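Local coordinates for protein dihydropteroate synthase (Anaplasma phagocytophilum, PDB 6UCZ) that probably catalyses the condensation of a dihydropterin pyrophosphate with p-aminobenzoate to form dihydropteroate in folate biosynthesis, and here holds a pterin monophosphate, at residues 33-38 with 274-279. Residues are numbered along the deposited sequence; the frame is centred on the assembly and turned at random.
Sequences VGILNV and RVHDVK. With PMM (pterin-6-yl-methyl-monophosphate), chain C.
Val-275 N donates to Val-33 O at 2.9 Å, nearly straight at 165°, and Ile-35 N returns a more bent bond to Val-275 O. Both backbone bonds converge on one residue, and Arg-274 CA adds a CA-H...O contact to Val-33 O at 3.3 Å. Where the strands part, a water donates to both Ile-35 O and His-276 O.

These are the first and last strands, 31-37 and 272-275, of the TIM barrel of dihydropteroate synthases; their pairing helps close it, and their C-terminal ends face the pterin pocket. On the pocket side, nonpolar contact centres on Ile-35. Its CD1 sits over the His-276 imidazole face, a CH-pi contact 3.6 Å from the centroid and 12° off the normal, while CG1 and CD1 back the Arg-274 guanidinium. With CG anti to the backbone N (chi1 -174°) and the chain extended to NE, Arg-274 reaches the pterin ring of PMM, which lies over the opposite guanidinium face, N8 3.3 Å from CZ. On the other side of the sheet, which Val-275 also faces, Val-278 CG2 packs 3.7 Å from Gly-34 CA.

Polar contacts fix the guanidinium's rotation: Arg-274 NH1 donates to PMM O3P at 3.2 Å, NH2 makes a weak bond to the same oxygen, and salt bridges tie Asp-71 to NE and Asp-114 to NH2. His-276 presents its edge to PMM O1P, with ND1 hydrogen-bonded to Ser-239.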
loop_
_atom_site.group_PDB
_atom_site.type_symbol
_atom_site.label_atom_id
_atom_site.label_comp_id
_atom_site.label_asym_id
_atom_site.label_seq_id
_atom_site.Cartn_x
_atom_site.Cartn_y
_atom_site.Cartn_z
ATOM N N VAL A 33 -1.311 3.182 7.728
ATOM C CA VAL A 33 -1.239 3.924 6.475
ATOM C C VAL A 33 -2.678 4.211 6.061
ATOM O O VAL A 33 -3.386 3.328 5.556
ATOM C CB VAL A 33 -0.478 3.140 5.405
ATOM C CG1 VAL A 33 -0.401 3.929 4.097
ATOM C CG2 VAL A 33 0.909 2.768 5.916
ATOM N N GLY A 34 -3.109 5.452 6.268
ATOM C CA GLY A 34 -4.468 5.838 5.925
ATOM C C GLY A 34 -4.607 6.115 4.437
ATOM O O GLY A 34 -3.799 6.841 3.846
ATOM N N ILE A 35 -5.660 5.564 3.841
ATOM C CA ILE A 35 -5.887 5.675 2.405
ATOM C C ILE A 35 -6.601 6.987 2.112
ATOM O O ILE A 35 -7.659 7.280 2.684
ATOM C CB ILE A 35 -6.698 4.476 1.886
ATOM C CG1 ILE A 35 -5.910 3.178 2.045
ATOM C CG2 ILE A 35 -7.138 4.693 0.428
ATOM C CD1 ILE A 35 -6.778 1.921 1.872
ATOM N N LEU A 36 -6.037 7.764 1.192
ATOM C CA LEU A 36 -6.602 9.030 0.753
ATOM C C LEU A 36 -6.701 8.951 -0.769
ATOM O O LEU A 36 -5.715 9.153 -1.485
ATOM C CB LEU A 36 -5.745 10.207 1.217
ATOM C CG LEU A 36 -6.248 11.580 0.779
ATOM C CD1 LEU A 36 -7.732 11.720 0.981
ATOM C CD2 LEU A 36 -5.510 12.656 1.542
ATOM N N ASN A 37 -7.890 8.636 -1.254
ATOM C CA ASN A 37 -8.142 8.510 -2.676
ATOM C C ASN A 37 -8.632 9.858 -3.192
ATOM O O ASN A 37 -9.564 10.440 -2.625
ATOM C CB ASN A 37 -9.180 7.407 -2.916
ATOM C CG ASN A 37 -9.528 7.219 -4.386
ATOM O OD1 ASN A 37 -10.129 8.091 -5.011
ATOM N ND2 ASN A 37 -9.186 6.055 -4.932
ATOM N N VAL A 38 -7.973 10.382 -4.227
ATOM C CA VAL A 38 -8.397 11.646 -4.815
ATOM C C VAL A 38 -8.925 11.458 -6.233
ATOM O O VAL A 38 -9.055 12.436 -6.972
ATOM C CB VAL A 38 -7.276 12.704 -4.774
ATOM C CG1 VAL A 38 -6.866 13.009 -3.330
ATOM C CG2 VAL A 38 -6.080 12.273 -5.597
ATOM N N ARG A 274 -2.342 -0.775 5.253
ATOM C CA ARG A 274 -2.949 0.234 4.393
ATOM C C ARG A 274 -4.461 0.079 4.489
ATOM O O ARG A 274 -5.019 -0.926 4.021
ATOM C CB ARG A 274 -2.431 0.066 2.960
ATOM C CG ARG A 274 -2.866 1.137 1.991
ATOM C CD ARG A 274 -2.332 0.868 0.550
ATOM N NE ARG A 274 -2.825 1.906 -0.351
ATOM C CZ ARG A 274 -4.011 1.876 -0.954
ATOM N NH1 ARG A 274 -4.828 0.840 -0.779
ATOM N NH2 ARG A 274 -4.384 2.881 -1.733
ATOM N N VAL A 275 -5.123 1.048 5.123
ATOM C CA VAL A 275 -6.489 0.863 5.599
ATOM C C VAL A 275 -7.314 2.106 5.320
ATOM O O VAL A 275 -6.789 3.223 5.223
ATOM C CB VAL A 275 -6.526 0.542 7.118
ATOM C CG1 VAL A 275 -5.867 -0.796 7.394
ATOM C CG2 VAL A 275 -5.861 1.688 7.926
ATOM N N HIS A 276 -8.631 1.903 5.207
ATOM C CA HIS A 276 -9.561 3.025 5.102
ATOM C C HIS A 276 -9.914 3.589 6.478
ATOM O O HIS A 276 -9.901 4.808 6.678
ATOM C CB HIS A 276 -10.828 2.590 4.357
ATOM C CG HIS A 276 -10.566 2.102 2.960
ATOM N ND1 HIS A 276 -10.204 0.801 2.678
ATOM C CD2 HIS A 276 -10.589 2.751 1.771
ATOM C CE1 HIS A 276 -10.033 0.665 1.375
ATOM N NE2 HIS A 276 -10.252 1.836 0.802
ATOM N N ASP A 277 -10.244 2.726 7.436
ATOM C CA ASP A 277 -10.687 3.173 8.758
ATOM C C ASP A 277 -9.500 3.163 9.712
ATOM O O ASP A 277 -9.115 2.115 10.244
ATOM C CB ASP A 277 -11.823 2.315 9.295
ATOM C CG ASP A 277 -12.438 2.910 10.533
ATOM O OD1 ASP A 277 -11.692 3.472 11.360
ATOM O OD2 ASP A 277 -13.674 2.849 10.675
ATOM N N VAL A 278 -8.958 4.356 9.961
ATOM C CA VAL A 278 -7.762 4.500 10.783
ATOM C C VAL A 278 -8.082 4.309 12.267
ATOM O O VAL A 278 -7.279 3.740 13.017
ATOM C CB VAL A 278 -7.128 5.874 10.497
ATOM C CG1 VAL A 278 -6.271 6.334 11.649
ATOM C CG2 VAL A 278 -6.339 5.818 9.161
ATOM N N LYS A 279 -9.261 4.758 12.708
ATOM C CA LYS A 279 -9.666 4.580 14.106
ATOM C C LYS A 279 -9.745 3.102 14.485
ATOM O O LYS A 279 -9.156 2.671 15.483
ATOM C CB LYS A 279 -11.012 5.268 14.353
ATOM C CG LYS A 279 -11.428 5.349 15.834
ATOM C CD LYS A 279 -12.873 5.817 15.991
ATOM C CE LYS A 279 -13.360 5.656 17.439
ATOM N NZ LYS A 279 -14.815 5.962 17.610
HETATM N N5 PMM C . -4.260 -1.693 -2.957
HETATM C C6 PMM C . -4.786 -0.720 -3.709
HETATM C C7 PMM C . -4.043 0.392 -4.058
HETATM N N8 PMM C . -2.768 0.587 -3.702
HETATM N N1 PMM C . -0.943 -0.176 -2.567
HETATM C C2 PMM C . -0.357 -1.112 -1.829
HETATM N N2 PMM C . 0.920 -0.965 -1.460
HETATM N N3 PMM C . -0.995 -2.254 -1.425
HETATM C C4 PMM C . -2.294 -2.585 -1.734
HETATM O O4 PMM C . -2.790 -3.646 -1.355
HETATM C C4A PMM C . -2.985 -1.570 -2.558
HETATM C C8A PMM C . -2.251 -0.391 -2.949
HETATM C C9 PMM C . -6.198 -0.948 -4.188
HETATM O O10 PMM C . -7.103 -0.824 -3.072
HETATM P PA PMM C . -8.108 0.434 -2.906
HETATM O O1P PMM C . -9.017 0.038 -1.731
HETATM O O2P PMM C . -8.986 0.487 -4.149
HETATM O O3P PMM C . -7.331 1.687 -2.671
HETATM O O HOH W 1 -9.711 6.459 4.187
#